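Local coordinates for 4-methyl-5(B-hydroxyethyl)-thiazole monophosphate biosynthesis enzyme (Vibrio cholerae O1 biovar El Tor, PDB 3OT1), which is of unknown function but belongs to the DJ-1/PfpI family and may act in thiazole monophosphate biosynthesis, at residues T91-L94 / A95-A99; I110-T113 / P114-F118; V149-A153 / T154-L158; M173-L177 / A178-L182. All blocks are in the same frame, centred on the assembly; numbering follows the deposited sequence.

How the interactions relate
From the N terminus the four contacts come in series; none nests in or crosses another, and each joins adjoining residues. Interaction 1 is a turn and more of helix 91-102. Interaction 2 is the sharp turn from strand 106-110 into helix 113-119, and the two helices touch where L94 and I97 pack on V117. Interaction 3 closes the hairpin of strands 149-152 and 157-160 at the sheet's edge within this chain; its L157 meets F118 of interaction 2. Interaction 4 is the junction from helix 166-178 to helix 180-187, reached from the hairpin through L158 on M173 and Y151 on L176. Side-chain packing thus runs from 1 through 2 and 3 to 4 across the alpha/beta sandwich.

Interaction 1 (T91-L94 / A95-A99); sequences TALL and ALIDA
A95 N donates to T91 O at 3.0 Å and starts a run of four i-to-i+4 backbone bonds within helix 91-102. L96 N to A92 O and I97 N to L93 O follow at the same length, and D98 N closes the set on L94 O at 3.2 Å. D98 has its carboxylate folded back along the helix: with CG beside its own backbone N (chi1 -63°), D98 CG comes to 3.5 Å from L94 O. Its OD1 forms a salt bridge with K123 NZ.

Away from the polar side, L93 carries the packing. Its CG stands opposite the backbone N (chi1 -172°), and the branch reaches forward so that L93 CD1 meets I97 CD1 at 3.6 Å, the two side chains crossing at a slant. I97 in turn lays CG1 against L93 O at 3.5 Å, while L96 covers the carbonyl one residue earlier in the chain, L96 CG lying 3.5 Å from A92 O. Further out, L93 and L96 rest on P15 and L13 of strand 11-16, and I97 on L75 of strand 74-77.

The chemistry is that of an amphipathic helix lying on parallel strands of the central mixed sheet: backbone polarity is spent within the helix, L93, L96 and I97 are buried against strands 11-16 and 74-77, L94 and I97 reach V117 of helix 113-119, and T91 and A95 face solvent.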
ATOM      1  N   THR A  91      18.601  10.749 -16.275  1.00 10.02           N
ATOM      2  CA  THR A  91      19.508  11.858 -15.983  1.00 10.76           C
ATOM      3  C   THR A  91      18.926  12.766 -14.905  1.00 10.07           C
ATOM      4  O   THR A  91      19.618  13.148 -13.946  1.00 10.12           O
ATOM      5  CB  THR A  91      19.824  12.642 -17.283  1.00 11.11           C
ATOM      6  OG1 THR A  91      20.330  11.721 -18.261  1.00 15.31           O
ATOM      7  CG2 THR A  91      20.820  13.762 -16.997  1.00 13.99           C
ATOM      8  N   ALA A  92      17.666  13.129 -15.071  1.00  9.72           N
ATOM      9  CA  ALA A  92      17.028  14.058 -14.152  1.00  9.97           C
ATOM     10  C   ALA A  92      16.905  13.456 -12.759  1.00  9.04           C
ATOM     11  O   ALA A  92      17.067  14.162 -11.774  1.00  9.05           O
ATOM     12  CB  ALA A  92      15.655  14.460 -14.661  1.00 11.32           C
ATOM     13  N   LEU A  93      16.576  12.171 -12.653  1.00  7.95           N
ATOM     14  CA  LEU A  93      16.419  11.549 -11.344  1.00  7.10           C
ATOM     15  C   LEU A  93      17.754  11.549 -10.613  1.00  7.30           C
ATOM     16  O   LEU A  93      17.841  11.879  -9.427  1.00  6.48           O
ATOM     17  CB  LEU A  93      15.845  10.131 -11.490  1.00  7.60           C
ATOM     18  CG  LEU A  93      15.401   9.319 -10.262  1.00  8.02           C
ATOM     19  CD1 LEU A  93      16.596   8.823  -9.483  1.00  8.59           C
ATOM     20  CD2 LEU A  93      14.456  10.121  -9.343  1.00 11.53           C
ATOM     21  N   LEU A  94      18.800  11.113 -11.311  1.00  7.72           N
ATOM     22  CA  LEU A  94      20.115  11.068 -10.692  1.00  8.09           C
ATOM     23  C   LEU A  94      20.580  12.457 -10.241  1.00  7.99           C
ATOM     24  O   LEU A  94      21.149  12.599  -9.162  1.00  7.97           O
ATOM     25  CB  LEU A  94      21.133  10.435 -11.639  1.00  8.92           C
ATOM     26  CG  LEU A  94      20.849   8.973 -12.017  1.00  9.46           C
ATOM     27  CD1 LEU A  94      21.904   8.497 -13.040  1.00 12.02           C
ATOM     28  CD2 LEU A  94      20.821   8.038 -10.824  1.00 10.75           C
ATOM     29  N   ALA A  95      20.310  13.471 -11.053  1.00  7.87           N
ATOM     30  CA  ALA A  95      20.618  14.843 -10.683  1.00  8.61           C
ATOM     31  C   ALA A  95      19.837  15.295  -9.449  1.00  7.99           C
ATOM     32  O   ALA A  95      20.376  16.049  -8.638  1.00  8.29           O
ATOM     33  CB  ALA A  95      20.360  15.786 -11.886  1.00 10.08           C
ATOM     34  N   LEU A  96      18.569  14.886  -9.313  1.00  7.43           N
ATOM     35  CA  LEU A  96      17.796  15.260  -8.142  1.00  7.75           C
ATOM     36  C   LEU A  96      18.379  14.628  -6.896  1.00  6.28           C
ATOM     37  O   LEU A  96      18.361  15.237  -5.848  1.00  6.99           O
ATOM     38  CB  LEU A  96      16.330  14.856  -8.294  1.00  8.59           C
ATOM     39  CG  LEU A  96      15.536  15.808  -9.155  1.00  8.99           C
ATOM     40  CD1 LEU A  96      14.241  15.160  -9.566  1.00 12.47           C
ATOM     41  CD2 LEU A  96      15.241  17.140  -8.451  1.00 11.46           C
ATOM     42  N   ILE A  97      18.857  13.388  -6.988  1.00  6.34           N
ATOM     43  CA  ILE A  97      19.502  12.788  -5.820  1.00  6.84           C
ATOM     44  C   ILE A  97      20.679  13.671  -5.371  1.00  6.80           C
ATOM     45  O   ILE A  97      20.823  13.970  -4.184  1.00  7.75           O
ATOM     46  CB  ILE A  97      19.969  11.354  -6.086  1.00  6.58           C
ATOM     47  CG1 ILE A  97      18.762  10.426  -6.325  1.00  7.39           C
ATOM     48  CG2 ILE A  97      20.860  10.856  -4.949  1.00  8.40           C
ATOM     49  CD1 ILE A  97      19.161   9.091  -6.914  1.00  8.23           C
ATOM     50  N   ASP A  98      21.504  14.091  -6.321  1.00  6.95           N
ATOM     51  CA  ASP A  98      22.631  14.967  -6.019  1.00  7.36           C
ATOM     52  C   ASP A  98      22.145  16.289  -5.396  1.00  6.56           C
ATOM     53  O   ASP A  98      22.696  16.763  -4.417  1.00  7.59           O
ATOM     54  CB  ASP A  98      23.410  15.300  -7.282  1.00  8.20           C
ATOM     55  CG  ASP A  98      24.049  14.096  -7.969  1.00 11.29           C
ATOM     56  OD1 ASP A  98      24.213  13.053  -7.347  1.00 12.70           O
ATOM     57  OD2 ASP A  98      24.372  14.237  -9.176  1.00 12.88           O
ATOM     58  N   ALA A  99      21.108  16.864  -5.987  1.00  6.74           N
ATOM     59  CA  ALA A  99      20.626  18.176  -5.536  1.00  7.35           C
ATOM     60  C   ALA A  99      20.081  18.110  -4.115  1.00  7.48           C
ATOM     61  O   ALA A  99      20.407  18.964  -3.291  1.00  9.43           O
ATOM     62  CB  ALA A  99      19.587  18.742  -6.494  1.00  9.10           C
TER

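Interaction 2 (I110-T113 / P114-F118); sequences ICAT and PALVF
T113 and V117 lie one turn apart at the start of helix 113-119, V117 CB coming to 3.2 Å from T113 O. From CB the side chain of T113 forks. OG1 lies beside its own backbone N (chi1 -67°) and is hydrogen-bonded outside the turn, to P78 O. CG2 takes the other branch and runs alongside V117, pointing the same way, with 3.8 Å between T113 CG2 and V117 CG2.

The backbone carbonyl of T113 is shared: V117 N donates to T113 O at 2.8 Å and F118 N adds a weak, longer bond, the mark of the wider pi-type turn here. One residue earlier, L116 N meets A112 O at 2.8 Å in an almost straight bond (177°), and L116 CD1 reaches back to A112 CB at 4.1 Å. P114 has no N-H to offer, which costs nothing at a helix start; P114 CD instead packs 3.3 Å from C111 O.

C111 lies in a type II' turn with positive phi (65°), between strand and helix. This is the nucleophile-elbow geometry of the DJ-1 superfamily, so C111 is probably the family's characteristic cysteine.

Everything here is buried. A112 and T113 pack on A84 of helix 81-88 and V117 on F87; P114 and F118 lie on A109 of strand 106-110, and P114 also touches T159 and F118 touches L157, both of strand 157-160.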
ATOM      1  N   ILE A 110      13.487   2.723  -1.015  1.00  5.01           N
ATOM      2  CA  ILE A 110      13.070   1.409  -0.580  1.00  4.85           C
ATOM      3  C   ILE A 110      13.274   0.376  -1.673  1.00  5.17           C
ATOM      4  O   ILE A 110      13.276   0.688  -2.861  1.00  5.90           O
ATOM      5  CB  ILE A 110      11.593   1.470  -0.085  1.00  5.09           C
ATOM      6  CG1 ILE A 110      11.114   0.182   0.602  1.00  5.73           C
ATOM      7  CG2 ILE A 110      10.653   1.913  -1.195  1.00  5.72           C
ATOM      8  CD1 ILE A 110       9.852   0.382   1.413  1.00  6.28           C
ATOM      9  N   CYS A 111      13.353  -0.880  -1.225  1.00  5.85           N
ATOM     10  CA  CYS A 111      13.285  -2.033  -2.100  1.00  6.43           C
ATOM     11  C   CYS A 111      14.472  -2.111  -3.075  1.00  6.45           C
ATOM     12  O   CYS A 111      15.612  -2.109  -2.631  1.00  6.75           O
ATOM     13  CB  CYS A 111      11.894  -1.967  -2.772  1.00  7.43           C
ATOM     14  SG  CYS A 111      11.357  -3.229  -3.880  1.00  9.23           S
ATOM     15  N   ALA A 112      14.229  -2.210  -4.377  1.00  6.49           N
ATOM     16  CA  ALA A 112      15.319  -2.348  -5.336  1.00  7.57           C
ATOM     17  C   ALA A 112      16.156  -1.082  -5.483  1.00  6.49           C
ATOM     18  O   ALA A 112      17.278  -1.134  -5.977  1.00  7.26           O
ATOM     19  CB  ALA A 112      14.777  -2.782  -6.715  1.00  8.46           C
ATOM     20  N   THR A 113      15.596   0.068  -5.140  1.00  5.71           N
ATOM     21  CA  THR A 113      16.221   1.325  -5.498  1.00  5.94           C
ATOM     22  C   THR A 113      17.605   1.558  -4.895  1.00  6.02           C
ATOM     23  O   THR A 113      18.482   2.003  -5.599  1.00  6.32           O
ATOM     24  CB  THR A 113      15.220   2.465  -5.263  1.00  6.14           C
ATOM     25  OG1 THR A 113      14.164   2.284  -6.214  1.00  6.64           O
ATOM     26  CG2 THR A 113      15.855   3.814  -5.431  1.00  7.15           C
ATOM     27  N   PRO A 114      17.814   1.262  -3.604  1.00  5.98           N
ATOM     28  CA  PRO A 114      19.186   1.500  -3.083  1.00  6.41           C
ATOM     29  C   PRO A 114      20.222   0.654  -3.832  1.00  7.40           C
ATOM     30  O   PRO A 114      21.364   1.094  -3.975  1.00  9.17           O
ATOM     31  CB  PRO A 114      19.076   1.114  -1.604  1.00  6.47           C
ATOM     32  CG  PRO A 114      17.609   1.390  -1.267  1.00  6.36           C
ATOM     33  CD  PRO A 114      16.884   0.931  -2.522  1.00  5.98           C
ATOM     34  N   ALA A 115      19.854  -0.546  -4.272  1.00  6.95           N
ATOM     35  CA  ALA A 115      20.762  -1.424  -5.029  1.00  7.78           C
ATOM     36  C   ALA A 115      20.932  -0.969  -6.477  1.00  8.12           C
ATOM     37  O   ALA A 115      22.058  -0.757  -6.948  1.00 10.70           O
ATOM     38  CB  ALA A 115      20.258  -2.855  -4.969  1.00  9.11           C
ATOM     39  N   LEU A 116      19.824  -0.840  -7.202  1.00  7.14           N
ATOM     40  CA  LEU A 116      19.872  -0.596  -8.634  1.00  7.82           C
ATOM     41  C   LEU A 116      20.105   0.856  -9.012  1.00  8.12           C
ATOM     42  O   LEU A 116      20.515   1.123 -10.155  1.00  9.38           O
ATOM     43  CB  LEU A 116      18.622  -1.130  -9.324  1.00  7.87           C
ATOM     44  CG  LEU A 116      18.405  -2.634  -9.200  1.00  9.53           C
ATOM     45  CD1 LEU A 116      17.172  -3.053 -10.005  1.00 10.07           C
ATOM     46  CD2 LEU A 116      19.639  -3.424  -9.628  1.00 13.05           C
ATOM     47  N   VAL A 117      19.880   1.783  -8.071  1.00  7.50           N
ATOM     48  CA  VAL A 117      20.161   3.193  -8.299  1.00  7.56           C
ATOM     49  C   VAL A 117      21.420   3.622  -7.525  1.00  8.10           C
ATOM     50  O   VAL A 117      22.415   4.003  -8.146  1.00  9.50           O
ATOM     51  CB  VAL A 117      18.968   4.105  -7.986  1.00  7.05           C
ATOM     52  CG1 VAL A 117      19.350   5.559  -8.327  1.00  8.28           C
ATOM     53  CG2 VAL A 117      17.729   3.639  -8.759  1.00  8.57           C
ATOM     54  N   PHE A 118      21.396   3.565  -6.200  1.00  7.93           N
ATOM     55  CA  PHE A 118      22.508   4.155  -5.450  1.00  8.55           C
ATOM     56  C   PHE A 118      23.824   3.397  -5.665  1.00  9.31           C
ATOM     57  O   PHE A 118      24.850   3.997  -5.999  1.00 10.05           O
ATOM     58  CB  PHE A 118      22.232   4.227  -3.950  1.00  8.27           C
ATOM     59  CG  PHE A 118      21.002   5.011  -3.543  1.00  7.61           C
ATOM     60  CD1 PHE A 118      20.397   5.963  -4.363  1.00  7.76           C
ATOM     61  CD2 PHE A 118      20.469   4.790  -2.274  1.00  8.39           C
ATOM     62  CE1 PHE A 118      19.274   6.646  -3.916  1.00  8.31           C
ATOM     63  CE2 PHE A 118      19.379   5.485  -1.845  1.00  8.54           C
ATOM     64  CZ  PHE A 118      18.781   6.402  -2.647  1.00  7.90           C
TER

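Interaction 3 (V149-A153 / T154-L158); sequences VCYYA and TQHLL
Y152 O takes two N-H groups, L157 N from the returning strand at 3.1 Å and, weakly, Q155 N from the turn at 3.4 Å. In return Y152 N donates to L157 O at 2.8 Å, nearly straight (175°). H156 and L157 both face Y152, a G1 beta bulge, and H156 supplies its positive phi. H156 N bonds A153 O from above the carbonyl plane, and the same oxygen lies over one face of the imidazole.

With CG anti to its own N (chi1 -174°), the Y152 ring swings out over the turn. T154 CB touches Y152 CE2 at 3.7 Å, Q155 CG lies at the ring edge in plane, and the Q155 amide stands 74° to the ring. Two waters tie Y152 OH to the turn, one through Q155 NE2, which also bonds V125 O, the other through T154 OG1.

On the other face of the sheet Y151 brings CD1 to 3.3 Å from L157 O, and V149 CG1 meets L158 CD1 at 3.6 Å.

The contact therefore changes character along its length: water and polar groups hold the outer end of the hairpin, while aliphatic side chains close its inner end against helix 166-178.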
ATOM      1  N   VAL A 149      14.237  -0.966   8.499  1.00  6.53           N
ATOM      2  CA  VAL A 149      14.399   0.451   8.187  1.00  6.68           C
ATOM      3  C   VAL A 149      15.765   0.890   8.740  1.00  6.16           C
ATOM      4  O   VAL A 149      16.039   0.704   9.910  1.00  7.27           O
ATOM      5  CB  VAL A 149      13.278   1.292   8.828  1.00  7.29           C
ATOM      6  CG1 VAL A 149      13.455   2.774   8.538  1.00  8.17           C
ATOM      7  CG2 VAL A 149      11.888   0.834   8.363  1.00  8.37           C
ATOM      8  N   CYS A 150      16.597   1.422   7.858  1.00  6.29           N
ATOM      9  CA  CYS A 150      17.943   1.858   8.188  1.00  6.86           C
ATOM     10  C   CYS A 150      18.100   3.368   7.971  1.00  6.10           C
ATOM     11  O   CYS A 150      17.920   3.862   6.845  1.00  7.14           O
ATOM     12  CB  CYS A 150      18.946   1.118   7.311  1.00  6.55           C
ATOM     13  SG  CYS A 150      20.668   1.684   7.499  1.00  8.68           S
ATOM     14  N   TYR A 151      18.440   4.114   9.017  1.00  6.86           N
ATOM     15  CA  TYR A 151      18.762   5.522   8.913  1.00  7.33           C
ATOM     16  C   TYR A 151      20.260   5.724   9.090  1.00  7.15           C
ATOM     17  O   TYR A 151      20.847   5.221  10.044  1.00  9.19           O
ATOM     18  CB  TYR A 151      17.994   6.336   9.954  1.00  7.82           C
ATOM     19  CG  TYR A 151      18.282   7.819   9.831  1.00  9.58           C
ATOM     20  CD1 TYR A 151      18.093   8.475   8.620  1.00 10.61           C
ATOM     21  CD2 TYR A 151      18.741   8.572  10.902  1.00 11.73           C
ATOM     22  CE1 TYR A 151      18.351   9.823   8.460  1.00 13.08           C
ATOM     23  CE2 TYR A 151      18.976   9.949  10.754  1.00 13.14           C
ATOM     24  CZ  TYR A 151      18.781  10.551   9.522  1.00 13.48           C
ATOM     25  OH  TYR A 151      19.036  11.881   9.310  1.00 18.97           O
ATOM     26  N   TYR A 152      20.856   6.432   8.138  1.00  7.80           N
ATOM     27  CA  TYR A 152      22.271   6.786   8.176  1.00  7.88           C
ATOM     28  C   TYR A 152      22.372   8.318   8.219  1.00  8.10           C
ATOM     29  O   TYR A 152      22.265   9.009   7.209  1.00  8.69           O
ATOM     30  CB  TYR A 152      23.005   6.201   6.968  1.00  8.18           C
ATOM     31  CG  TYR A 152      24.482   6.413   7.012  1.00  9.23           C
ATOM     32  CD1 TYR A 152      25.262   5.763   7.956  1.00 10.25           C
ATOM     33  CD2 TYR A 152      25.106   7.282   6.127  1.00 10.57           C
ATOM     34  CE1 TYR A 152      26.638   5.965   8.008  1.00 11.92           C
ATOM     35  CE2 TYR A 152      26.475   7.468   6.174  1.00 12.37           C
ATOM     36  CZ  TYR A 152      27.226   6.815   7.115  1.00 12.91           C
ATOM     37  OH  TYR A 152      28.592   7.027   7.146  1.00 16.03           O
ATOM     38  N   ALA A 153      22.551   8.846   9.422  1.00  9.04           N
ATOM     39  CA  ALA A 153      22.397  10.270   9.659  1.00  9.89           C
ATOM     40  C   ALA A 153      23.444  11.105   8.933  1.00 10.63           C
ATOM     41  O   ALA A 153      23.141  12.189   8.468  1.00 11.07           O
ATOM     42  CB  ALA A 153      22.431  10.571  11.157  1.00 11.05           C
ATOM     43  N   THR A 154      24.658  10.585   8.825  1.00 11.70           N
ATOM     44  CA  THR A 154      25.786  11.319   8.252  1.00 13.27           C
ATOM     45  C   THR A 154      25.515  11.833   6.838  1.00 11.94           C
ATOM     46  O   THR A 154      25.997  12.902   6.456  1.00 13.69           O
ATOM     47  CB  THR A 154      27.077  10.409   8.270  1.00 13.66           C
ATOM     48  OG1 THR A 154      27.343   9.962   9.610  1.00 17.45           O
ATOM     49  CG2 THR A 154      28.288  11.149   7.725  1.00 17.17           C
ATOM     50  N   GLN A 155      24.734  11.084   6.066  1.00 10.42           N
ATOM     51  CA  GLN A 155      24.372  11.486   4.717  1.00  9.72           C
ATOM     52  C   GLN A 155      22.854  11.662   4.567  1.00  8.75           C
ATOM     53  O   GLN A 155      22.330  11.660   3.457  1.00  8.75           O
ATOM     54  CB  GLN A 155      24.913  10.491   3.685  1.00  9.52           C
ATOM     55  CG  GLN A 155      26.436  10.486   3.607  1.00 10.79           C
ATOM     56  CD  GLN A 155      26.933   9.588   2.503  1.00 12.19           C
ATOM     57  OE1 GLN A 155      26.399   9.600   1.401  1.00 13.39           O
ATOM     58  NE2 GLN A 155      27.978   8.818   2.783  1.00 14.06           N
ATOM     59  N   HIS A 156      22.147  11.858   5.690  1.00  8.53           N
ATOM     60  CA  HIS A 156      20.700  12.100   5.693  1.00  8.17           C
ATOM     61  C   HIS A 156      19.981  11.097   4.798  1.00  7.12           C
ATOM     62  O   HIS A 156      19.250  11.492   3.881  1.00  7.35           O
ATOM     63  CB  HIS A 156      20.386  13.522   5.212  1.00  9.37           C
ATOM     64  CG  HIS A 156      21.149  14.581   5.924  1.00 13.36           C
ATOM     65  ND1 HIS A 156      22.221  15.236   5.360  1.00 15.77           N
ATOM     66  CD2 HIS A 156      21.018  15.073   7.175  1.00 16.29           C
ATOM     67  CE1 HIS A 156      22.707  16.105   6.232  1.00 16.89           C
ATOM     68  NE2 HIS A 156      21.995  16.026   7.341  1.00 18.53           N
ATOM     69  N   LEU A 157      20.218   9.807   5.035  1.00  6.43           N
ATOM     70  CA  LEU A 157      19.734   8.755   4.143  1.00  6.33           C
ATOM     71  C   LEU A 157      18.899   7.724   4.897  1.00  6.10           C
ATOM     72  O   LEU A 157      19.332   7.141   5.885  1.00  8.85           O
ATOM     73  CB  LEU A 157      20.923   8.037   3.480  1.00  7.17           C
ATOM     74  CG  LEU A 157      20.532   6.900   2.542  1.00  7.44           C
ATOM     75  CD1 LEU A 157      19.826   7.432   1.302  1.00  8.96           C
ATOM     76  CD2 LEU A 157      21.742   6.036   2.183  1.00  9.79           C
ATOM     77  N   LEU A 158      17.684   7.482   4.412  1.00  5.31           N
ATOM     78  CA  LEU A 158      16.804   6.480   4.998  1.00  5.15           C
ATOM     79  C   LEU A 158      16.546   5.409   3.948  1.00  4.69           C
ATOM     80  O   LEU A 158      16.113   5.743   2.838  1.00  5.48           O
ATOM     81  CB  LEU A 158      15.479   7.122   5.398  1.00  5.17           C
ATOM     82  CG  LEU A 158      14.482   6.194   6.110  1.00  5.61           C
ATOM     83  CD1 LEU A 158      14.998   5.826   7.520  1.00  7.04           C
ATOM     84  CD2 LEU A 158      13.103   6.851   6.164  1.00  7.33           C
TER
HETATM   85  O   HOH W   1      29.590   8.920   5.295  1.00 29.89           O
HETATM   86  O   HOH W   2      28.713   7.699   9.927  1.00110.41           O

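Interaction 4 (M173-L177 / A178-L182); sequences MIALL and AGVEL
A178 N bonds I174 O at 2.8 Å, the last regular link of helix 166-178. G179 N then turns back to A175 O at 2.9 Å, arriving from above the carbonyl plane (46° out of it), and makes a weak second bond to I174 O. A weaker CA-H...O contact runs the other way, from A175 CA to G179 O at 3.6 Å, with a nearly linear hydrogen.

Side chains fill in round this. I174 CG2, anti to the backbone N, reaches L182 CG at 4.1 Å, and the two chains cross at about a right angle. More loosely, A175 CB lies 4.4 Å from V180 CG2.

G179 lies where helix 166-178 ends and is the N-cap of helix 180-187. Its phi is 103°, a positive value that a residue without a side chain adopts easily. Farther out, I174 lies on T31 and L32 of helix 22-34 and touches A183 and V186 of the following helix.

In effect the polar links at the junction are all made by the backbone, and its glycine probably eases the change of direction; I174 with L182 and A175 with V180 are the apolar contacts between the two segments, and both I174 and A175 also touch A183.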
HETATM    1  N   MSE A 173      10.041   8.160   8.121  1.00  5.63           N
HETATM    2  CA  MSE A 173      10.225   9.444   7.452  1.00  5.99           C
HETATM    3  C   MSE A 173       9.527  10.563   8.207  1.00  5.78           C
HETATM    4  O   MSE A 173      10.099  11.626   8.420  1.00  6.57           O
HETATM    5  CB  MSE A 173       9.671   9.426   6.029  1.00  7.12           C
HETATM    6  CG  MSE A 173      10.440   8.674   4.981  1.00  8.65           C
HETATM    7 SE   MSE A 173       9.706   8.899   3.223  1.00 14.23          SE
HETATM    8  CE  MSE A 173      10.011  10.490   3.282  1.00  7.48           C
ATOM      9  N   ILE A 174       8.292  10.331   8.607  1.00  5.42           N
ATOM     10  CA  ILE A 174       7.565  11.321   9.397  1.00  6.19           C
ATOM     11  C   ILE A 174       8.290  11.627  10.697  1.00  5.82           C
ATOM     12  O   ILE A 174       8.431  12.801  11.080  1.00  6.28           O
ATOM     13  CB  ILE A 174       6.122  10.875   9.677  1.00  5.38           C
ATOM     14  CG1 ILE A 174       5.314  10.778   8.381  1.00  6.27           C
ATOM     15  CG2 ILE A 174       5.420  11.847  10.636  1.00  6.33           C
ATOM     16  CD1 ILE A 174       4.071   9.875   8.514  1.00  8.78           C
ATOM     17  N   ALA A 175       8.735  10.584  11.391  1.00  5.27           N
ATOM     18  CA  ALA A 175       9.442  10.779  12.655  1.00  5.72           C
ATOM     19  C   ALA A 175      10.676  11.672  12.450  1.00  6.15           C
ATOM     20  O   ALA A 175      10.918  12.588  13.260  1.00  7.56           O
ATOM     21  CB  ALA A 175       9.809   9.457  13.278  1.00  6.91           C
ATOM     22  N   LEU A 176      11.436  11.429  11.385  1.00  6.37           N
ATOM     23  CA  LEU A 176      12.641  12.216  11.101  1.00  7.28           C
ATOM     24  C   LEU A 176      12.322  13.647  10.736  1.00  7.43           C
ATOM     25  O   LEU A 176      13.017  14.576  11.151  1.00  9.55           O
ATOM     26  CB  LEU A 176      13.447  11.564   9.971  1.00  7.95           C
ATOM     27  CG  LEU A 176      14.137  10.262  10.350  1.00  8.36           C
ATOM     28  CD1 LEU A 176      14.577   9.509   9.129  1.00 10.25           C
ATOM     29  CD2 LEU A 176      15.325  10.505  11.283  1.00 10.34           C
ATOM     30  N   LEU A 177      11.291  13.841   9.929  1.00  7.18           N
ATOM     31  CA  LEU A 177      10.982  15.175   9.381  1.00  8.31           C
ATOM     32  C   LEU A 177      10.185  16.046  10.351  1.00  8.34           C
ATOM     33  O   LEU A 177      10.319  17.264  10.337  1.00 10.19           O
ATOM     34  CB  LEU A 177      10.220  15.051   8.072  1.00  8.49           C
ATOM     35  CG  LEU A 177      11.034  14.511   6.894  1.00  8.42           C
ATOM     36  CD1 LEU A 177      10.138  14.146   5.735  1.00 10.12           C
ATOM     37  CD2 LEU A 177      12.096  15.519   6.487  1.00 11.39           C
ATOM     38  N   ALA A 178       9.338  15.445  11.167  1.00  8.15           N
ATOM     39  CA  ALA A 178       8.340  16.179  11.945  1.00  8.82           C
ATOM     40  C   ALA A 178       8.244  15.733  13.386  1.00  8.91           C
ATOM     41  O   ALA A 178       7.461  16.313  14.124  1.00  9.88           O
ATOM     42  CB  ALA A 178       6.968  16.094  11.293  1.00 10.44           C
ATOM     43  N   GLY A 179       9.014  14.732  13.785  1.00  8.12           N
ATOM     44  CA  GLY A 179       9.072  14.294  15.166  1.00  8.41           C
ATOM     45  C   GLY A 179       8.288  13.022  15.408  1.00  7.86           C
ATOM     46  O   GLY A 179       7.305  12.732  14.726  1.00  7.77           O
ATOM     47  N   VAL A 180       8.729  12.259  16.398  1.00  9.12           N
ATOM     48  CA  VAL A 180       8.092  10.984  16.678  1.00 10.00           C
ATOM     49  C   VAL A 180       6.644  11.164  17.176  1.00  8.68           C
ATOM     50  O   VAL A 180       5.818  10.285  16.957  1.00  8.95           O
ATOM     51  CB  VAL A 180       8.953  10.122  17.635  1.00 11.26           C
ATOM     52  CG1 VAL A 180       8.800  10.601  19.053  1.00 14.91           C
ATOM     53  CG2 VAL A 180       8.607   8.627  17.471  1.00 13.73           C
ATOM     54  N   GLU A 181       6.317  12.281  17.822  1.00  8.83           N
ATOM     55  CA  GLU A 181       4.965  12.450  18.291  1.00  8.31           C
ATOM     56  C   GLU A 181       3.950  12.425  17.136  1.00  7.66           C
ATOM     57  O   GLU A 181       2.968  11.706  17.188  1.00  8.09           O
ATOM     58  CB  GLU A 181       4.870  13.732  19.120  1.00  8.71           C
ATOM     59  CG  GLU A 181       3.492  13.986  19.676  1.00 10.93           C
ATOM     60  CD  GLU A 181       3.415  15.301  20.439  1.00 14.48           C
ATOM     61  OE1 GLU A 181       4.419  16.038  20.482  1.00 20.88           O
ATOM     62  OE2 GLU A 181       2.378  15.597  21.031  1.00 20.51           O
ATOM     63  N   LEU A 182       4.182  13.195  16.089  1.00  6.37           N
ATOM     64  CA  LEU A 182       3.300  13.155  14.942  1.00  6.16           C
ATOM     65  C   LEU A 182       3.299  11.748  14.323  1.00  6.29           C
ATOM     66  O   LEU A 182       2.235  11.224  13.964  1.00  6.70           O
ATOM     67  CB  LEU A 182       3.708  14.176  13.902  1.00  6.90           C
ATOM     68  CG  LEU A 182       2.835  14.231  12.648  1.00  7.40           C
ATOM     69  CD1 LEU A 182       1.352  14.502  12.948  1.00  9.18           C
ATOM     70  CD2 LEU A 182       3.377  15.218  11.662  1.00  9.13           C
TER